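Long-range contacts in uncharacterized protein (Enterococcus faecalis, PDB 2QRU), which is of unknown function but has an alpha/beta hydrolase fold and is probably a hydrolase acting through a serine nucleophile: residues 99-104 and 126-131; 212-217 and 240-245. All coordinates share one frame; numbering follows the deposited sequence.

In the fold
Both contacts pair neighbouring parallel strands of the central sheet of the alpha/beta hydrolase fold, and their centres lie about 10 Å apart. Contact 1 closes first along the chain, through helix 105-119; contact 2 follows, through helix 227-235. Strands 127-130 and 213-218 are themselves neighbours, so the order 98-103, 127-130, 213-218, 240-244 runs without a break; the centre of contact 1 lies about 6 Å from the centre of the chain, that of contact 2 about 15 Å, towards the sheet's edge. The two meet where Asn-129 N lies 2.8 Å from Phe-214 O, a probable hydrogen bond. Contact 1 carries Ser-104, the likely nucleophile; Asp-221 and His-249, its presumed triad partners, follow strands 213-218 and 240-244.

Contact 1 of 2, residues 99-104 and 126-131; sequences GLCGRS and FLVNFY
Gly-99 sits against the Phe-126 ring in a parallel strand pair, part of a beta-alpha-beta unit (strand 98-103, helix 105-119, strand 127-130) of the alpha/beta hydrolase fold. The missing side chain makes the hollow: CG of Phe-126 stands between its own N and carbonyl carbon (chi1 63°), and Gly-99 CA lies 3.8 Å from the ring centroid, over the face, a CH-pi contact where a CB would clash. Five backbone hydrogen bonds join the strands, from Leu-100 N to Phe-126 O through to Ser-104 N and Phe-130 O.

On the face of Cys-101 and Phe-130, the sulfur fills the notch between Val-128 and the ring: Cys-101 SG is 4.0 Å from Val-128 CB and also meets the ring edge at Phe-130 CE2. From this face too, Arg-103 runs beside Tyr-131, their flat groups 87° apart, and Asp-250 accepts from both, by a salt bridge to NE and a hydrogen bond to OH. On the other face Leu-100 and Leu-127 lie side by side, pointing the same way.

Ser-104, with positive phi (54°), fits a nucleophile elbow; its OG bonds to His-249 NE2. Ser-104 CB meets the edge of the Tyr-131 ring, near its plane, 3.9 Å from CD1.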
ATOM      1  N   GLY A  99      -5.917 -10.261  -7.069  1.00 22.94           N
ATOM      2  CA  GLY A  99      -5.932  -8.803  -7.135  1.00 23.59           C
ATOM      3  C   GLY A  99      -4.947  -8.230  -6.142  1.00 23.93           C
ATOM      4  O   GLY A  99      -4.393  -8.967  -5.310  1.00 23.87           O
ATOM      5  N   LEU A 100      -4.739  -6.923  -6.201  1.00 23.38           N
ATOM      6  CA  LEU A 100      -3.863  -6.278  -5.211  1.00 24.17           C
ATOM      7  C   LEU A 100      -4.681  -5.200  -4.508  1.00 24.41           C
ATOM      8  O   LEU A 100      -5.581  -4.588  -5.104  1.00 24.01           O
ATOM      9  CB  LEU A 100      -2.656  -5.625  -5.857  1.00 24.10           C
ATOM     10  CG  LEU A 100      -1.724  -6.566  -6.639  1.00 23.19           C
ATOM     11  CD1 LEU A 100      -0.643  -5.725  -7.384  1.00 24.91           C
ATOM     12  CD2 LEU A 100      -1.079  -7.622  -5.743  1.00 22.42           C
ATOM     13  N   CYS A 101      -4.321  -4.896  -3.259  1.00 24.83           N
ATOM     14  CA  CYS A 101      -4.959  -3.782  -2.549  1.00 24.78           C
ATOM     15  C   CYS A 101      -3.886  -3.066  -1.745  1.00 25.14           C
ATOM     16  O   CYS A 101      -3.074  -3.718  -1.079  1.00 25.24           O
ATOM     17  CB  CYS A 101      -6.019  -4.322  -1.596  1.00 25.33           C
ATOM     18  SG  CYS A 101      -6.844  -3.049  -0.551  1.00 26.28           S
ATOM     19  N   GLY A 102      -3.870  -1.746  -1.813  1.00 24.10           N
ATOM     20  CA  GLY A 102      -2.779  -0.967  -1.156  1.00 24.98           C
ATOM     21  C   GLY A 102      -3.347   0.216  -0.391  1.00 26.15           C
ATOM     22  O   GLY A 102      -4.249   0.907  -0.893  1.00 25.61           O
ATOM     23  N   ARG A 103      -2.768   0.464   0.777  1.00 24.39           N
ATOM     24  CA  ARG A 103      -3.196   1.543   1.660  1.00 24.24           C
ATOM     25  C   ARG A 103      -2.060   2.592   1.689  1.00 25.38           C
ATOM     26  O   ARG A 103      -0.962   2.296   2.187  1.00 24.58           O
ATOM     27  CB  ARG A 103      -3.372   0.955   3.047  1.00 24.86           C
ATOM     28  CG  ARG A 103      -3.695   1.983   4.095  1.00 24.51           C
ATOM     29  CD  ARG A 103      -4.012   1.278   5.433  1.00 24.99           C
ATOM     30  NE  ARG A 103      -4.392   2.167   6.516  1.00 26.72           N
ATOM     31  CZ  ARG A 103      -4.844   1.693   7.674  1.00 26.26           C
ATOM     32  NH1 ARG A 103      -4.982   0.369   7.808  1.00 25.82           N
ATOM     33  NH2 ARG A 103      -5.192   2.504   8.677  1.00 27.09           N
ATOM     34  N   SER A 104      -2.346   3.793   1.189  1.00 25.92           N
ATOM     35  CA  SER A 104      -1.397   4.916   1.173  1.00 26.31           C
ATOM     36  C   SER A 104      -0.073   4.523   0.492  1.00 26.54           C
ATOM     37  O   SER A 104      -0.068   4.211  -0.717  1.00 25.46           O
ATOM     38  CB  SER A 104      -1.216   5.500   2.580  1.00 27.19           C
ATOM     39  OG  SER A 104      -0.493   6.719   2.473  1.00 30.48           O
ATOM     40  N   PHE A 126      -7.252  -7.241 -10.807  1.00 23.28           N
ATOM     41  CA  PHE A 126      -7.769  -5.927 -10.441  1.00 23.45           C
ATOM     42  C   PHE A 126      -6.929  -5.325  -9.333  1.00 23.42           C
ATOM     43  O   PHE A 126      -6.113  -6.025  -8.691  1.00 23.35           O
ATOM     44  CB  PHE A 126      -9.223  -6.042  -9.985  1.00 22.54           C
ATOM     45  CG  PHE A 126      -9.391  -6.885  -8.744  1.00 24.07           C
ATOM     46  CD1 PHE A 126      -9.274  -6.315  -7.456  1.00 24.96           C
ATOM     47  CD2 PHE A 126      -9.699  -8.238  -8.867  1.00 23.15           C
ATOM     48  CE1 PHE A 126      -9.428  -7.117  -6.289  1.00 27.34           C
ATOM     49  CE2 PHE A 126      -9.848  -9.040  -7.748  1.00 25.53           C
ATOM     50  CZ  PHE A 126      -9.717  -8.485  -6.443  1.00 25.03           C
ATOM     51  N   LEU A 127      -7.164  -4.047  -9.094  1.00 22.91           N
ATOM     52  CA  LEU A 127      -6.385  -3.270  -8.127  1.00 22.30           C
ATOM     53  C   LEU A 127      -7.325  -2.468  -7.236  1.00 22.41           C
ATOM     54  O   LEU A 127      -8.378  -2.020  -7.741  1.00 23.47           O
ATOM     55  CB  LEU A 127      -5.486  -2.288  -8.865  1.00 21.59           C
ATOM     56  CG  LEU A 127      -4.535  -2.838  -9.964  1.00 19.08           C
ATOM     57  CD1 LEU A 127      -3.879  -1.656 -10.673  1.00 23.98           C
ATOM     58  CD2 LEU A 127      -3.504  -3.766  -9.259  1.00 23.01           C
ATOM     59  N   VAL A 128      -6.996  -2.274  -5.958  1.00 22.94           N
ATOM     60  CA  VAL A 128      -7.829  -1.427  -5.099  1.00 23.76           C
ATOM     61  C   VAL A 128      -6.868  -0.455  -4.419  1.00 23.88           C
ATOM     62  O   VAL A 128      -5.944  -0.863  -3.713  1.00 25.06           O
ATOM     63  CB  VAL A 128      -8.614  -2.281  -4.046  1.00 24.62           C
ATOM     64  CG1 VAL A 128      -9.421  -1.366  -3.104  1.00 24.11           C
ATOM     65  CG2 VAL A 128      -9.523  -3.325  -4.738  1.00 24.94           C
ATOM     66  N   ASN A 129      -7.026   0.821  -4.727  1.00 24.03           N
ATOM     67  CA  ASN A 129      -6.174   1.886  -4.217  1.00 23.58           C
ATOM     68  C   ASN A 129      -6.907   2.712  -3.152  1.00 23.83           C
ATOM     69  O   ASN A 129      -7.891   3.386  -3.472  1.00 24.62           O
ATOM     70  CB  ASN A 129      -5.844   2.848  -5.360  1.00 25.06           C
ATOM     71  CG  ASN A 129      -5.157   4.077  -4.855  1.00 24.29           C
ATOM     72  OD1 ASN A 129      -4.158   3.968  -4.161  1.00 26.05           O
ATOM     73  ND2 ASN A 129      -5.679   5.249  -5.201  1.00 23.48           N
ATOM     74  N   PHE A 130      -6.408   2.663  -1.924  1.00 23.39           N
ATOM     75  CA  PHE A 130      -6.817   3.584  -0.852  1.00 22.48           C
ATOM     76  C   PHE A 130      -5.763   4.668  -0.758  1.00 22.64           C
ATOM     77  O   PHE A 130      -4.688   4.430  -0.178  1.00 22.97           O
ATOM     78  CB  PHE A 130      -6.945   2.820   0.459  1.00 23.50           C
ATOM     79  CG  PHE A 130      -8.203   2.023   0.530  1.00 22.37           C
ATOM     80  CD1 PHE A 130      -9.382   2.635   1.002  1.00 23.17           C
ATOM     81  CD2 PHE A 130      -8.221   0.700   0.172  1.00 22.94           C
ATOM     82  CE1 PHE A 130     -10.598   1.903   1.058  1.00 24.01           C
ATOM     83  CE2 PHE A 130      -9.405  -0.041   0.229  1.00 25.54           C
ATOM     84  CZ  PHE A 130     -10.598   0.543   0.668  1.00 23.13           C
ATOM     85  N   TYR A 131      -6.054   5.825  -1.381  1.00 23.53           N
ATOM     86  CA  TYR A 131      -5.268   7.069  -1.242  1.00 24.29           C
ATOM     87  C   TYR A 131      -3.734   6.880  -1.392  1.00 24.56           C
ATOM     88  O   TYR A 131      -2.918   7.445  -0.647  1.00 26.30           O
ATOM     89  CB  TYR A 131      -5.678   7.851   0.017  1.00 24.56           C
ATOM     90  CG  TYR A 131      -5.923   7.014   1.256  1.00 23.49           C
ATOM     91  CD1 TYR A 131      -4.875   6.609   2.073  1.00 25.06           C
ATOM     92  CD2 TYR A 131      -7.221   6.617   1.603  1.00 25.25           C
ATOM     93  CE1 TYR A 131      -5.109   5.838   3.235  1.00 23.72           C
ATOM     94  CE2 TYR A 131      -7.461   5.827   2.744  1.00 23.70           C
ATOM     95  CZ  TYR A 131      -6.410   5.444   3.548  1.00 26.10           C
ATOM     96  OH  TYR A 131      -6.699   4.705   4.718  1.00 23.07           O
TER

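Contact 2 of 2, residues 212-217 and 240-245; sequences PCFSTA and TFKAVY
Backbone hydrogen bonds set the parallel pairing of Cys-213 to Ala-217 with Thr-240 to Val-244. Thr-240 N gives to Cys-213 O, Ser-215 N to Thr-240 O and Lys-242 N to Ser-215 O, the last at 2.9 Å and fairly straight (164°). Val-244 N reaches Ala-217 O at 3.1 Å from above the carbonyl plane, and the buried Ala-217 N has no hydrogen-bond partner.

One side chain also bonds across: Thr-216 OG1, anti to its backbone N (chi1 -180°), donates to Lys-242 O over 2.8 Å. Ser-215 OG instead turns to Ser-229 O and Asn-129 ND2.

Side-chain packing falls on both faces. With Thr-240 and Lys-242, Phe-214 packs by its ring: CZ touches Lys-242 CG at 3.7 Å, the two side chains crossing at about a right angle, and CD2 approaches Thr-240 CG2. Helix 258-272 packs against this face, with Trp-270 meeting the Phe-214 ring. On the face of Ser-215, the Phe-241 ring lies against the backbone carbonyl of Ser-215, CD1 3.5 Å from Ser-215 O, beside helix 227-235.

Strand 213-218, helix 227-235 and strand 240-244 form a beta-alpha-beta crossover, which ends the sheet of this alpha/beta hydrolase fold.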
ATOM      1  N   PRO A 212      -8.194  -3.189 -14.154  1.00 23.53           N
ATOM      2  CA  PRO A 212      -9.170  -2.286 -13.515  1.00 23.34           C
ATOM      3  C   PRO A 212      -8.892  -2.006 -12.073  1.00 23.41           C
ATOM      4  O   PRO A 212      -8.518  -2.910 -11.289  1.00 22.90           O
ATOM      5  CB  PRO A 212     -10.504  -3.021 -13.656  1.00 23.72           C
ATOM      6  CG  PRO A 212     -10.278  -3.805 -14.974  1.00 24.24           C
ATOM      7  CD  PRO A 212      -8.874  -4.324 -14.768  1.00 24.67           C
ATOM      8  N   CYS A 213      -9.095  -0.748 -11.713  1.00 23.42           N
ATOM      9  CA  CYS A 213      -8.781  -0.302 -10.383  1.00 24.12           C
ATOM     10  C   CYS A 213      -9.985   0.410  -9.729  1.00 23.59           C
ATOM     11  O   CYS A 213     -10.716   1.200 -10.420  1.00 23.18           O
ATOM     12  CB  CYS A 213      -7.565   0.637 -10.479  1.00 24.42           C
ATOM     13  SG  CYS A 213      -7.122   1.329  -8.841  1.00 25.89           S
ATOM     14  N   PHE A 214     -10.226   0.099  -8.456  1.00 23.32           N
ATOM     15  CA  PHE A 214     -11.147   0.879  -7.608  1.00 22.97           C
ATOM     16  C   PHE A 214     -10.301   1.796  -6.753  1.00 24.61           C
ATOM     17  O   PHE A 214      -9.437   1.336  -5.976  1.00 23.83           O
ATOM     18  CB  PHE A 214     -11.972  -0.028  -6.708  1.00 24.63           C
ATOM     19  CG  PHE A 214     -12.959   0.715  -5.851  1.00 22.71           C
ATOM     20  CD1 PHE A 214     -12.551   1.337  -4.645  1.00 23.01           C
ATOM     21  CD2 PHE A 214     -14.301   0.804  -6.269  1.00 24.19           C
ATOM     22  CE1 PHE A 214     -13.499   2.014  -3.849  1.00 24.88           C
ATOM     23  CE2 PHE A 214     -15.257   1.503  -5.500  1.00 26.07           C
ATOM     24  CZ  PHE A 214     -14.868   2.100  -4.287  1.00 25.97           C
ATOM     25  N   SER A 215     -10.506   3.105  -6.913  1.00 23.31           N
ATOM     26  CA  SER A 215      -9.595   4.096  -6.320  1.00 22.82           C
ATOM     27  C   SER A 215     -10.398   5.083  -5.485  1.00 23.04           C
ATOM     28  O   SER A 215     -11.445   5.545  -5.922  1.00 22.52           O
ATOM     29  CB  SER A 215      -8.889   4.886  -7.434  1.00 23.82           C
ATOM     30  OG  SER A 215      -7.976   5.851  -6.907  1.00 24.21           O
ATOM     31  N   THR A 216      -9.909   5.424  -4.294  1.00 21.07           N
ATOM     32  CA  THR A 216     -10.643   6.310  -3.388  1.00 21.81           C
ATOM     33  C   THR A 216      -9.672   7.125  -2.514  1.00 21.28           C
ATOM     34  O   THR A 216      -8.597   6.657  -2.153  1.00 23.22           O
ATOM     35  CB  THR A 216     -11.614   5.478  -2.491  1.00 22.23           C
ATOM     36  OG1 THR A 216     -12.334   6.350  -1.609  1.00 23.17           O
ATOM     37  CG2 THR A 216     -10.832   4.434  -1.638  1.00 24.23           C
ATOM     38  N   ALA A 217     -10.090   8.347  -2.181  1.00 22.67           N
ATOM     39  CA  ALA A 217      -9.288   9.251  -1.344  1.00 22.70           C
ATOM     40  C   ALA A 217     -10.181  10.378  -0.913  1.00 24.05           C
ATOM     41  O   ALA A 217     -11.219  10.639  -1.543  1.00 23.57           O
ATOM     42  CB  ALA A 217      -8.106   9.814  -2.116  1.00 22.78           C
ATOM     43  N   THR A 240     -12.685   3.008 -11.514  1.00 23.54           N
ATOM     44  CA  THR A 240     -13.645   3.813 -10.778  1.00 25.64           C
ATOM     45  C   THR A 240     -12.890   4.657  -9.745  1.00 24.89           C
ATOM     46  O   THR A 240     -11.982   4.155  -9.069  1.00 25.52           O
ATOM     47  CB  THR A 240     -14.629   2.854 -10.032  1.00 26.70           C
ATOM     48  OG1 THR A 240     -15.415   2.138 -11.003  1.00 29.21           O
ATOM     49  CG2 THR A 240     -15.546   3.626  -9.119  1.00 30.38           C
ATOM     50  N   PHE A 241     -13.265   5.936  -9.640  1.00 24.80           N
ATOM     51  CA  PHE A 241     -12.774   6.792  -8.550  1.00 23.62           C
ATOM     52  C   PHE A 241     -13.969   7.228  -7.707  1.00 24.56           C
ATOM     53  O   PHE A 241     -14.966   7.771  -8.242  1.00 24.45           O
ATOM     54  CB  PHE A 241     -12.067   8.029  -9.064  1.00 23.98           C
ATOM     55  CG  PHE A 241     -11.807   9.039  -7.990  1.00 22.27           C
ATOM     56  CD1 PHE A 241     -10.852   8.778  -7.006  1.00 24.09           C
ATOM     57  CD2 PHE A 241     -12.503  10.256  -7.965  1.00 22.08           C
ATOM     58  CE1 PHE A 241     -10.611   9.711  -5.960  1.00 24.74           C
ATOM     59  CE2 PHE A 241     -12.264  11.205  -6.914  1.00 24.19           C
ATOM     60  CZ  PHE A 241     -11.320  10.916  -5.920  1.00 25.04           C
ATOM     61  N   LYS A 242     -13.878   6.979  -6.406  1.00 25.21           N
ATOM     62  CA  LYS A 242     -14.907   7.399  -5.463  1.00 25.94           C
ATOM     63  C   LYS A 242     -14.282   8.314  -4.435  1.00 26.30           C
ATOM     64  O   LYS A 242     -13.415   7.900  -3.680  1.00 26.54           O
ATOM     65  CB  LYS A 242     -15.573   6.185  -4.766  1.00 27.23           C
ATOM     66  CG  LYS A 242     -16.304   5.209  -5.705  1.00 29.78           C
ATOM     67  CD  LYS A 242     -17.412   5.932  -6.402  1.00 32.85           C
ATOM     68  CE  LYS A 242     -18.349   4.970  -7.090  1.00 34.72           C
ATOM     69  NZ  LYS A 242     -19.649   5.664  -7.318  1.00 37.46           N
ATOM     70  N   ALA A 243     -14.685   9.576  -4.426  1.00 26.25           N
ATOM     71  CA  ALA A 243     -14.186  10.496  -3.409  1.00 26.86           C
ATOM     72  C   ALA A 243     -14.905  10.255  -2.089  1.00 27.95           C
ATOM     73  O   ALA A 243     -16.079   9.848  -2.067  1.00 28.46           O
ATOM     74  CB  ALA A 243     -14.404  11.931  -3.838  1.00 27.20           C
ATOM     75  N   VAL A 244     -14.221  10.526  -0.986  1.00 28.09           N
ATOM     76  CA  VAL A 244     -14.927  10.830   0.259  1.00 29.16           C
ATOM     77  C   VAL A 244     -14.553  12.261   0.609  1.00 29.99           C
ATOM     78  O   VAL A 244     -13.545  12.789   0.112  1.00 29.07           O
ATOM     79  CB  VAL A 244     -14.615   9.836   1.399  1.00 29.76           C
ATOM     80  CG1 VAL A 244     -14.932   8.393   0.976  1.00 30.99           C
ATOM     81  CG2 VAL A 244     -13.188   9.944   1.842  1.00 30.58           C
ATOM     82  N   TYR A 245     -15.372  12.896   1.446  1.00 31.38           N
ATOM     83  CA  TYR A 245     -15.217  14.309   1.679  1.00 32.85           C
ATOM     84  C   TYR A 245     -14.941  14.563   3.164  1.00 32.80           C
ATOM     85  O   TYR A 245     -15.421  13.831   4.034  1.00 31.99           O
ATOM     86  CB  TYR A 245     -16.451  15.087   1.122  1.00 34.46           C
ATOM     87  CG  TYR A 245     -16.499  15.027  -0.409  1.00 37.34           C
ATOM     88  CD1 TYR A 245     -15.672  15.841  -1.182  1.00 39.30           C
ATOM     89  CD2 TYR A 245     -17.322  14.124  -1.075  1.00 37.96           C
ATOM     90  CE1 TYR A 245     -15.672  15.773  -2.591  1.00 40.79           C
ATOM     91  CE2 TYR A 245     -17.338  14.057  -2.479  1.00 39.91           C
ATOM     92  CZ  TYR A 245     -16.506  14.882  -3.223  1.00 39.58           C
ATOM     93  OH  TYR A 245     -16.497  14.810  -4.613  1.00 40.29           O
TER